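Local coordinates for protein KLLA0B12012p (Kluyveromyces lactis, PDB 6Y3P) that forms the C-terminal ATP-grasp domain of Pby1, a direct partner of the mRNA decapping enzyme Dcp2, and probably binds ATP, at residues I14-E18 / Y19-P23; Y85-H88 / T89-Y93; D287-S290 / H291-E294; E294-R297 / T298-H301; A303-E306 / L307-A311. All coordinates share one frame; numbering follows the deposited sequence.

Contact 1 of 5, residues I14-E18 / Y19-P23; sequences IPETE and YIYGP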
# COMPACT_ATOMS: atom_id res chain seq x y z
N ILE A 14 -3.12 -19.75 10.57
CA ILE A 14 -2.42 -18.67 11.22
C ILE A 14 -2.16 -19.01 12.69
O ILE A 14 -3.05 -19.53 13.37
CB ILE A 14 -3.18 -17.35 10.98
CG1 ILE A 14 -2.48 -16.59 9.86
CG2 ILE A 14 -3.37 -16.48 12.23
CD1 ILE A 14 -3.36 -15.91 8.97
N PRO A 15 -0.91 -18.78 13.17
CA PRO A 15 -0.61 -19.04 14.58
C PRO A 15 -1.57 -18.31 15.50
O PRO A 15 -1.90 -17.14 15.25
CB PRO A 15 0.82 -18.52 14.73
CG PRO A 15 1.39 -18.61 13.36
CD PRO A 15 0.27 -18.22 12.47
N GLU A 16 -2.04 -19.02 16.52
CA GLU A 16 -2.97 -18.54 17.56
C GLU A 16 -2.39 -17.35 18.33
O GLU A 16 -3.14 -16.66 19.02
CB GLU A 16 -3.34 -19.71 18.49
CG GLU A 16 -4.07 -20.83 17.77
CD GLU A 16 -4.46 -22.03 18.62
OE1 GLU A 16 -5.33 -21.87 19.51
OE2 GLU A 16 -3.93 -23.13 18.36
N THR A 17 -1.08 -17.09 18.17
CA THR A 17 -0.40 -15.95 18.76
C THR A 17 -0.63 -14.68 17.96
O THR A 17 -0.42 -13.59 18.50
CB THR A 17 1.11 -16.19 18.95
OG1 THR A 17 1.65 -16.89 17.82
CG2 THR A 17 1.42 -16.90 20.24
N GLU A 18 -1.02 -14.80 16.66
CA GLU A 18 -1.26 -13.64 15.80
C GLU A 18 -2.49 -12.83 16.21
O GLU A 18 -3.54 -13.39 16.57
CB GLU A 18 -1.32 -14.03 14.31
CG GLU A 18 0.01 -13.93 13.59
CD GLU A 18 0.03 -14.39 12.14
OE1 GLU A 18 -0.90 -14.05 11.37
OE2 GLU A 18 1.02 -15.06 11.76
N TYR A 19 -2.33 -11.50 16.15
CA TYR A 19 -3.32 -10.47 16.50
C TYR A 19 -4.72 -10.70 15.88
O TYR A 19 -5.73 -10.51 16.57
CB TYR A 19 -2.76 -9.08 16.09
CG TYR A 19 -3.57 -7.91 16.58
CD1 TYR A 19 -3.49 -7.49 17.91
CD2 TYR A 19 -4.40 -7.20 15.72
CE1 TYR A 19 -4.26 -6.42 18.37
CE2 TYR A 19 -5.17 -6.12 16.17
CZ TYR A 19 -5.08 -5.73 17.50
OH TYR A 19 -5.82 -4.67 17.95
N ILE A 20 -4.76 -11.13 14.60
CA ILE A 20 -6.01 -11.31 13.83
C ILE A 20 -6.74 -12.66 14.05
O ILE A 20 -7.85 -12.81 13.53
CB ILE A 20 -5.72 -11.06 12.33
CG1 ILE A 20 -4.69 -12.08 11.75
CG2 ILE A 20 -5.24 -9.62 12.14
CD1 ILE A 20 -4.59 -12.13 10.22
N TYR A 21 -6.15 -13.62 14.82
CA TYR A 21 -6.74 -14.95 15.05
C TYR A 21 -8.12 -14.91 15.74
O TYR A 21 -9.09 -15.44 15.19
CB TYR A 21 -5.76 -15.88 15.79
CG TYR A 21 -6.30 -17.28 16.02
CD1 TYR A 21 -6.12 -18.29 15.07
CD2 TYR A 21 -6.99 -17.60 17.18
CE1 TYR A 21 -6.64 -19.57 15.27
CE2 TYR A 21 -7.51 -18.87 17.40
CZ TYR A 21 -7.31 -19.86 16.45
OH TYR A 21 -7.82 -21.12 16.69
N GLY A 22 -8.19 -14.30 16.94
CA GLY A 22 -9.42 -14.11 17.70
C GLY A 22 -10.50 -13.45 16.86
O GLY A 22 -11.56 -14.05 16.66
N PRO A 23 -10.20 -12.24 16.27
CA PRO A 23 -11.17 -11.58 15.37
C PRO A 23 -11.69 -12.47 14.24
O PRO A 23 -12.91 -12.52 14.03
CB PRO A 23 -10.38 -10.39 14.80
CG PRO A 23 -9.39 -10.09 15.85
CD PRO A 23 -8.98 -11.40 16.41
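Glu16 lays its CG over one face of the Tyr21 ring, toward the rim on the hydroxyl side. This is a close CH-pi contact, with CG 3.9 Å from the centroid of the Tyr21 ring and 20° off the ring normal. The Glu16 chain runs alongside the ring and points the same way. Its carboxylate is tilted 31° from the ring plane. Tyr21 CG is anti to the backbone N (chi1 -178°), which turns the ring back to Glu16. Beyond CG the packing is loose: the exposed carboxylate has a long, weak ion pair to Arg39.

The other side, by contrast, is buried. Ile14 CD1 meets Ile20 CD1 at 4.2 Å, the two chains crossing at about a right angle. Tyr52 of strand 48-52 and Phe367 of helix 357-375 close on Ile20 from outside. One backbone bond crosses between the segments, from Tyr21 N to Glu18 O at 3.2 Å, and closes the second turn. Glu18 N to Pro15 O, at 2.9 Å, closes the first turn. Two successive type I beta turns, Pro15-Glu18 and Glu18-Tyr21, thus lead from strand 8-12 into helix 21-31, a beta-to-alpha connection of the parallel sheet.

Contact 2 of 5, residues Y85-H88 / T89-Y93; sequences YLSH and TIHSY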
# COMPACT_ATOMS: atom_id res chain seq x y z
N TYR A 85 7.57 -1.74 -10.03
CA TYR A 85 6.56 -2.18 -10.98
C TYR A 85 5.26 -1.37 -10.89
O TYR A 85 4.66 -1.09 -11.93
CB TYR A 85 6.36 -3.69 -10.84
CG TYR A 85 7.58 -4.42 -11.34
CD1 TYR A 85 7.73 -4.74 -12.69
CD2 TYR A 85 8.67 -4.67 -10.49
CE1 TYR A 85 8.90 -5.34 -13.17
CE2 TYR A 85 9.84 -5.25 -10.96
CZ TYR A 85 9.95 -5.61 -12.30
OH TYR A 85 11.07 -6.24 -12.79
N LEU A 86 4.89 -0.90 -9.68
CA LEU A 86 3.73 -0.04 -9.40
C LEU A 86 3.85 1.20 -10.26
O LEU A 86 2.90 1.54 -10.97
CB LEU A 86 3.66 0.35 -7.89
CG LEU A 86 2.46 1.19 -7.44
CD1 LEU A 86 1.16 0.39 -7.52
CD2 LEU A 86 2.66 1.71 -6.02
N SER A 87 5.05 1.85 -10.22
CA SER A 87 5.39 3.04 -10.99
C SER A 87 5.11 2.79 -12.46
O SER A 87 4.35 3.55 -13.05
CB SER A 87 6.85 3.44 -10.77
OG SER A 87 6.95 4.57 -9.90
N HIS A 88 5.60 1.66 -13.00
CA HIS A 88 5.39 1.28 -14.40
C HIS A 88 3.93 1.08 -14.72
O HIS A 88 3.49 1.56 -15.76
CB HIS A 88 6.24 0.08 -14.80
CG HIS A 88 7.67 0.45 -15.04
ND1 HIS A 88 8.11 0.92 -16.27
CD2 HIS A 88 8.72 0.45 -14.18
CE1 HIS A 88 9.40 1.16 -16.13
NE2 HIS A 88 9.82 0.90 -14.89
N THR A 89 3.18 0.44 -13.82
CA THR A 89 1.73 0.24 -14.01
C THR A 89 1.02 1.59 -14.13
O THR A 89 0.23 1.78 -15.05
CB THR A 89 1.12 -0.58 -12.84
OG1 THR A 89 2.04 -1.57 -12.39
CG2 THR A 89 -0.19 -1.25 -13.23
N ILE A 90 1.32 2.54 -13.22
CA ILE A 90 0.70 3.86 -13.20
C ILE A 90 1.12 4.67 -14.44
O ILE A 90 0.24 5.17 -15.14
CB ILE A 90 0.88 4.61 -11.85
CG1 ILE A 90 0.10 3.86 -10.74
CG2 ILE A 90 0.44 6.09 -11.94
CD1 ILE A 90 0.33 4.29 -9.33
N HIS A 91 2.45 4.75 -14.73
CA HIS A 91 2.97 5.48 -15.89
C HIS A 91 2.32 5.06 -17.19
O HIS A 91 1.92 5.93 -17.97
CB HIS A 91 4.49 5.35 -16.04
CG HIS A 91 5.28 5.83 -14.86
ND1 HIS A 91 4.81 6.84 -14.03
CD2 HIS A 91 6.49 5.42 -14.42
CE1 HIS A 91 5.74 7.00 -13.10
NE2 HIS A 91 6.78 6.17 -13.29
N SER A 92 2.19 3.74 -17.43
CA SER A 92 1.62 3.24 -18.68
C SER A 92 0.12 3.48 -18.79
O SER A 92 -0.40 3.59 -19.90
CB SER A 92 1.97 1.78 -18.93
OG SER A 92 1.58 0.96 -17.84
N TYR A 93 -0.57 3.59 -17.65
CA TYR A 93 -2.00 3.85 -17.63
C TYR A 93 -2.36 5.34 -17.83
O TYR A 93 -3.35 5.63 -18.50
CB TYR A 93 -2.56 3.33 -16.31
CG TYR A 93 -4.02 3.66 -16.04
CD1 TYR A 93 -5.04 2.95 -16.66
CD2 TYR A 93 -4.37 4.63 -15.11
CE1 TYR A 93 -6.37 3.20 -16.37
CE2 TYR A 93 -5.70 4.89 -14.81
CZ TYR A 93 -6.70 4.17 -15.44
OH TYR A 93 -8.01 4.43 -15.13
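The His91 torsions, chi1 -59° and chi2 -29°, fold its ring back along the helix, over the carbonyl of Ser87. CG lies beside the backbone N and anti to the carbonyl carbon. Ser87 O then sits 3.0 Å above the His91 ring plane, toward the rim, and His91 NE2 comes 3.7 Å from Ser87 CB. The same Ser87 O accepts the backbone N of His91 at 2.8 Å in a nearly straight bond of 176°. One oxygen thus meets both the N-H and the ring face of His91.

Thr89 OG1 is also anti to its carbonyl carbon, and this brings it 2.7 Å from Tyr85 O. That oxygen takes the backbone N of Thr89 as well. OG1 also pairs with Ala79 O, and its single proton can serve only one of the two oxygens at a time. Ser92 OG lies 2.9 Å from His88 O and near Thr89 O too. Apolar contact is limited to Leu86 CG and Ile90 CD1, 4.2 Å apart.

The contact spans two successive turns of helix 83-95. Leu86 and Ile90 pack on Leu307 of helix 290-313, and Tyr93 reaches Lys309 and Ala310 of that helix. Ser87 and Ile90 touch Phe106 of a loop, while Ser87 OG bonds to Ser109 O of strand 109-113.

Contact 3 of 5, residues D287-S290 / H291-E294; sequences DIPS and HRRE. With SO4 (sulfate ion), chain C; SO4 (sulfate ion), chain D.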
# COMPACT_ATOMS: atom_id res chain seq x y z
N ASP A 287 -8.29 17.96 14.35
CA ASP A 287 -7.62 19.14 13.81
C ASP A 287 -7.67 19.15 12.28
O ASP A 287 -7.42 20.19 11.64
CB ASP A 287 -6.22 19.32 14.38
CG ASP A 287 -6.23 19.87 15.80
OD1 ASP A 287 -7.27 20.47 16.21
OD2 ASP A 287 -5.19 19.81 16.45
N ILE A 288 -8.15 18.04 11.69
CA ILE A 288 -8.44 17.97 10.26
C ILE A 288 -9.94 18.30 10.19
O ILE A 288 -10.71 17.51 10.73
CB ILE A 288 -8.11 16.59 9.59
CG1 ILE A 288 -6.64 16.18 9.83
CG2 ILE A 288 -8.42 16.65 8.07
CD1 ILE A 288 -6.34 14.72 9.48
N PRO A 289 -10.39 19.43 9.59
CA PRO A 289 -11.86 19.66 9.49
C PRO A 289 -12.57 18.47 8.84
O PRO A 289 -12.01 17.87 7.94
CB PRO A 289 -11.97 20.96 8.67
CG PRO A 289 -10.58 21.60 8.70
CD PRO A 289 -9.61 20.47 8.88
N SER A 290 -13.77 18.09 9.30
CA SER A 290 -14.50 16.93 8.77
C SER A 290 -14.65 16.90 7.24
O SER A 290 -14.50 15.82 6.67
CB SER A 290 -15.86 16.74 9.44
OG SER A 290 -16.66 17.89 9.28
N HIS A 291 -14.89 18.03 6.58
CA HIS A 291 -15.01 18.07 5.12
C HIS A 291 -13.67 17.75 4.45
O HIS A 291 -13.66 17.21 3.35
CB HIS A 291 -15.60 19.39 4.63
CG HIS A 291 -14.65 20.54 4.70
ND1 HIS A 291 -14.58 21.35 5.82
CD2 HIS A 291 -13.77 20.98 3.78
CE1 HIS A 291 -13.65 22.25 5.55
NE2 HIS A 291 -13.12 22.06 4.35
N ARG A 292 -12.54 18.07 5.12
CA ARG A 292 -11.21 17.75 4.62
C ARG A 292 -10.95 16.26 4.81
O ARG A 292 -10.41 15.63 3.92
CB ARG A 292 -10.13 18.58 5.31
CG ARG A 292 -10.17 20.06 4.96
CD ARG A 292 -10.19 20.35 3.46
NE ARG A 292 -9.56 21.65 3.22
CZ ARG A 292 -9.02 22.03 2.08
NH1 ARG A 292 -9.05 21.24 1.02
NH2 ARG A 292 -8.41 23.21 1.99
N ARG A 293 -11.42 15.68 5.92
CA ARG A 293 -11.33 14.23 6.15
C ARG A 293 -12.12 13.47 5.07
O ARG A 293 -11.63 12.47 4.56
CB ARG A 293 -11.85 13.86 7.55
CG ARG A 293 -10.76 13.97 8.61
CD ARG A 293 -11.26 13.56 9.96
NE ARG A 293 -11.66 14.76 10.69
CZ ARG A 293 -12.85 14.95 11.23
NH1 ARG A 293 -13.77 14.00 11.17
NH2 ARG A 293 -13.13 16.09 11.82
N GLU A 294 -13.31 13.99 4.67
CA GLU A 294 -14.15 13.39 3.64
C GLU A 294 -13.54 13.48 2.24
O GLU A 294 -13.62 12.51 1.48
CB GLU A 294 -15.57 13.98 3.68
CG GLU A 294 -16.65 12.97 3.28
CD GLU A 294 -16.58 11.56 3.86
OE1 GLU A 294 -16.67 11.41 5.10
OE2 GLU A 294 -16.45 10.60 3.06
S SO4 C . -15.48 20.89 11.62
O1 SO4 C . -15.21 22.28 11.28
O2 SO4 C . -16.59 20.81 12.58
O3 SO4 C . -14.30 20.28 12.21
O4 SO4 C . -15.84 20.19 10.42
S SO4 D . -16.67 15.10 13.79
O1 SO4 D . -16.38 16.48 13.40
O2 SO4 D . -18.10 14.82 13.60
O3 SO4 D . -15.90 14.19 12.94
O4 SO4 D . -16.31 14.90 15.20
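Arg293 curls back to grip a single backbone oxygen, Ile288 O, with two nitrogens. NE lies 2.9 Å from Ile288 O and NH2 lies 3.0 Å from it. NE and NH2 hold it side-on, with the oxygen close to the guanidinium plane. A bend at chi3 (-96°) turns the guanidinium back to the carbonyl, with one face over Ser290 CA. Before the bend, Arg293 CG packs 3.6 Å from Ile288 CG2.

The third nitrogen, NH1, donates to sulfate D O3 at 2.8 Å and also forms a salt bridge with Asp283. With an alanine here both donors to Ile288 O go, and the carbonyl is likely to be left free to turn, while Asp283 would probably keep Arg297 as its remaining cation.

Pro289 is the N-cap residue. Its carbonyl oxygen takes Arg293 N at 3.0 Å and, weakly, Arg292 N. Ser290 holds sulfate C with both its backbone N and its hydroxyl, Ser290 OG lying 2.7 Å from sulfate C O4. Both sulfates probably come from the crystallisation liquor. Sulfate C lies at the helix N-terminus, where the helix dipole would favour an anion.

The segment is the entry to helix 290-313 from the loop after strand 279-281. Phe282 of that loop touches Ile288 and Arg293, and Tyr339, between strands 326-335 and 341-347, touches Arg292.

Contact 4 of 5, residues E294-R297 / T298-H301; sequences EEIR and TQIH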
# COMPACT_ATOMS: atom_id res chain seq x y z
N GLU A 294 -13.31 13.99 4.67
CA GLU A 294 -14.15 13.39 3.64
C GLU A 294 -13.54 13.48 2.24
O GLU A 294 -13.62 12.51 1.48
CB GLU A 294 -15.57 13.98 3.68
CG GLU A 294 -16.65 12.97 3.28
CD GLU A 294 -16.58 11.56 3.86
OE1 GLU A 294 -16.67 11.41 5.10
OE2 GLU A 294 -16.45 10.60 3.06
N GLU A 295 -12.88 14.60 1.93
CA GLU A 295 -12.18 14.85 0.67
C GLU A 295 -10.97 13.90 0.57
O GLU A 295 -10.67 13.41 -0.53
CB GLU A 295 -11.68 16.30 0.62
CG GLU A 295 -12.70 17.32 0.13
CD GLU A 295 -12.37 18.78 0.40
OE1 GLU A 295 -11.18 19.11 0.60
OE2 GLU A 295 -13.32 19.60 0.41
N ILE A 296 -10.30 13.62 1.71
CA ILE A 296 -9.18 12.68 1.75
C ILE A 296 -9.73 11.24 1.45
O ILE A 296 -9.08 10.45 0.75
CB ILE A 296 -8.42 12.81 3.10
CG1 ILE A 296 -7.51 14.07 3.09
CG2 ILE A 296 -7.62 11.56 3.46
CD1 ILE A 296 -7.00 14.58 4.58
N ARG A 297 -10.92 10.94 1.96
CA ARG A 297 -11.54 9.63 1.74
C ARG A 297 -11.94 9.50 0.26
O ARG A 297 -11.66 8.49 -0.36
CB ARG A 297 -12.77 9.47 2.63
CG ARG A 297 -12.58 8.48 3.76
CD ARG A 297 -13.64 8.66 4.82
NE ARG A 297 -12.98 8.87 6.10
CZ ARG A 297 -13.28 9.83 6.96
NH1 ARG A 297 -14.28 10.67 6.71
NH2 ARG A 297 -12.59 9.96 8.09
N THR A 298 -12.55 10.55 -0.31
CA THR A 298 -12.96 10.62 -1.71
C THR A 298 -11.74 10.39 -2.61
O THR A 298 -11.78 9.46 -3.41
CB THR A 298 -13.74 11.91 -1.92
OG1 THR A 298 -14.87 11.80 -1.05
CG2 THR A 298 -14.20 12.10 -3.38
N GLN A 299 -10.64 11.15 -2.40
CA GLN A 299 -9.37 10.94 -3.12
C GLN A 299 -8.84 9.52 -2.99
O GLN A 299 -8.39 8.96 -3.98
CB GLN A 299 -8.26 11.87 -2.61
CG GLN A 299 -8.51 13.35 -2.80
CD GLN A 299 -7.43 14.14 -2.11
OE1 GLN A 299 -6.27 14.16 -2.56
NE2 GLN A 299 -7.78 14.78 -0.99
N ILE A 300 -8.92 8.94 -1.78
CA ILE A 300 -8.43 7.56 -1.56
C ILE A 300 -9.23 6.54 -2.40
O ILE A 300 -8.64 5.68 -3.07
CB ILE A 300 -8.35 7.22 -0.04
CG1 ILE A 300 -7.10 7.88 0.57
CG2 ILE A 300 -8.33 5.68 0.19
CD1 ILE A 300 -7.04 8.06 2.12
N HIS A 301 -10.55 6.65 -2.38
CA HIS A 301 -11.42 5.75 -3.14
C HIS A 301 -11.19 5.89 -4.60
O HIS A 301 -11.21 4.91 -5.30
CB HIS A 301 -12.88 6.09 -2.86
CG HIS A 301 -13.30 5.78 -1.47
ND1 HIS A 301 -14.62 5.82 -1.11
CD2 HIS A 301 -12.57 5.42 -0.40
CE1 HIS A 301 -14.66 5.47 0.16
NE2 HIS A 301 -13.44 5.21 0.62
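Thr298 donates twice to one oxygen, Glu294 O. Its backbone N and its OG1 each lie 2.9 Å from Glu294 O. The OG1 comes from above the carbonyl plane, 37° out of it. OG1 is placed there because it is anti to its own carbonyl carbon (chi1 -61°).

Glu295 O is shared as well. Gln299 N reaches it at 2.9 Å, and Gln299 NE2 adds a weak bond at 3.2 Å. The main partners of the Gln299 amide lie elsewhere: NE2 donates to Tyr339 O, and OE1 accepts from Val341 N. Ile296 O takes Ile300 N, and Arg297 O takes His301 N.

Arg297 NH1 forms a salt bridge to Glu294 OE1 at 3.0 Å. The carboxylate oxygen is close to the guanidinium plane, but NH1 stands above the carboxylate plane. Arg297 NH2 is paired with Asp283, so this buried charge has two acidic mates. Glu295 OE1 is bridged to Arg292.

The His301 ring turns one face to Arg297 O, with His301 CD2 3.2 Å from that oxygen, and its NE2 bonds to Asp233. A leucine in its place lacks NE2, so Asp233 OD1 would probably be left in want of a partner beside the sheet. Ile296 CG2 and Ile300 CD1 meet at 3.8 Å on the inner side of the helix.

This middle part of helix 290-313 lies against a sheet. Ile296 and Ile300 touch strand 215-224, Arg297 and His301 touch strand 228-239, and His301 also touches strand 391-396.

Contact 5 of 5, residues A303-E306 / L307-A311; sequences AVSE and LFKAA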
# COMPACT_ATOMS: atom_id res chain seq x y z
N ALA A 303 -8.33 6.92 -6.09
CA ALA A 303 -6.97 6.44 -6.37
C ALA A 303 -6.86 4.91 -6.39
O ALA A 303 -6.20 4.35 -7.27
CB ALA A 303 -5.98 7.05 -5.38
N VAL A 304 -7.56 4.25 -5.43
CA VAL A 304 -7.65 2.79 -5.31
C VAL A 304 -8.35 2.19 -6.58
O VAL A 304 -7.83 1.26 -7.19
CB VAL A 304 -8.36 2.37 -3.98
CG1 VAL A 304 -8.76 0.91 -4.02
CG2 VAL A 304 -7.47 2.63 -2.76
N SER A 305 -9.51 2.75 -6.96
CA SER A 305 -10.34 2.37 -8.12
C SER A 305 -9.54 2.47 -9.43
O SER A 305 -9.53 1.54 -10.22
CB SER A 305 -11.58 3.27 -8.18
OG SER A 305 -12.32 3.02 -9.36
N GLU A 306 -8.85 3.61 -9.62
CA GLU A 306 -8.00 3.92 -10.77
C GLU A 306 -6.82 2.97 -10.83
O GLU A 306 -6.51 2.47 -11.92
CB GLU A 306 -7.52 5.38 -10.68
CG GLU A 306 -8.60 6.41 -10.99
CD GLU A 306 -9.15 6.27 -12.40
OE1 GLU A 306 -8.36 6.47 -13.35
OE2 GLU A 306 -10.32 5.86 -12.55
N LEU A 307 -6.21 2.66 -9.67
CA LEU A 307 -5.08 1.73 -9.62
C LEU A 307 -5.46 0.33 -10.04
O LEU A 307 -4.73 -0.30 -10.80
CB LEU A 307 -4.37 1.74 -8.25
CG LEU A 307 -3.13 0.85 -8.10
CD1 LEU A 307 -2.11 1.11 -9.24
CD2 LEU A 307 -2.46 1.08 -6.80
N PHE A 308 -6.60 -0.15 -9.57
CA PHE A 308 -7.05 -1.48 -9.97
C PHE A 308 -7.45 -1.51 -11.45
O PHE A 308 -7.16 -2.51 -12.12
CB PHE A 308 -8.12 -2.02 -9.01
CG PHE A 308 -7.43 -2.62 -7.81
CD1 PHE A 308 -6.70 -3.81 -7.92
CD2 PHE A 308 -7.41 -1.95 -6.59
CE1 PHE A 308 -5.98 -4.31 -6.84
CE2 PHE A 308 -6.69 -2.46 -5.51
CZ PHE A 308 -5.98 -3.63 -5.64
N LYS A 309 -7.97 -0.41 -12.00
CA LYS A 309 -8.27 -0.34 -13.44
C LYS A 309 -6.94 -0.38 -14.23
O LYS A 309 -6.83 -1.12 -15.22
CB LYS A 309 -9.08 0.90 -13.79
CG LYS A 309 -10.49 0.83 -13.25
CD LYS A 309 -11.47 1.64 -14.09
CE LYS A 309 -11.89 2.93 -13.46
NZ LYS A 309 -13.18 3.40 -14.02
N ALA A 310 -5.91 0.35 -13.73
CA ALA A 310 -4.56 0.40 -14.31
C ALA A 310 -3.94 -0.99 -14.34
O ALA A 310 -3.57 -1.45 -15.41
CB ALA A 310 -3.67 1.34 -13.51
N ALA A 311 -3.89 -1.65 -13.16
CA ALA A 311 -3.31 -2.97 -12.87
C ALA A 311 -3.85 -4.10 -13.73
O ALA A 311 -3.08 -4.92 -14.22
CB ALA A 311 -3.51 -3.30 -11.40
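The C-terminal half of helix 290-313 is largely buried and packs against the six-stranded antiparallel sheet, and Val304 and Phe308 lie one turn apart on its inner face. Their side chains run side by side and point the same way, with Val304 CG1 4.1 Å from Phe308 CD2. Phe308 CD2 also lies 3.3 Å from Val304 O. Phe308 CG is anti to the carbonyl carbon (chi1 -83°), which swings the ring back along the helix to Val304.

The helix bonds are regular. Leu307 N donates to Ala303 O at 2.9 Å, and Phe308 N to Val304 O at 3.0 Å. Lys309 N and Ala310 N follow with Ser305 O and Glu306 O.

Glu306 and Lys309 cross at a slant. Their charges are near but do not form a salt bridge: Glu306 OE2 is 4.0 Å from Lys309 NZ and 3.4 Å from Lys309 CE. Bending at chi2 folds the Glu306 carboxylate back. Its other oxygen, OE1, bonds to Tyr93 OH and to Ser100 OG, so OE1 has two hydroxyl partners in this buried setting.

Helix 83-95 runs along the side of the helix that carries Leu307 and Ala310. Strands 215-224, 326-335 and 391-396 lie under Val304 and Phe308, and Phe319 meets Phe308 edge-to-face.

Overall arrangement
Contacts 3, 4 and 5 follow one another along helix 290-313, from its entry to its C-terminal half. Contacts 3 and 4 share Glu294, with centres about 10 Å apart; the centres of contacts 3 and 5 are about 24 Å apart. Contact 2, on helix 83-95, comes earlier in the chain but touches contact 5, centres about 10 Å apart. Tyr93 and Glu306 join them. Contact 1 comes first and stands alone, about 31 to 35 Å from the others between centres, at the start of helix 21-31 beside the parallel sheet. Contacts 2 to 5 all belong to the tubulin-tyrosine ligase-like part of the chain. The long helix thus ties helix 83-95 to the six-stranded antiparallel sheet of this ATP-grasp domain.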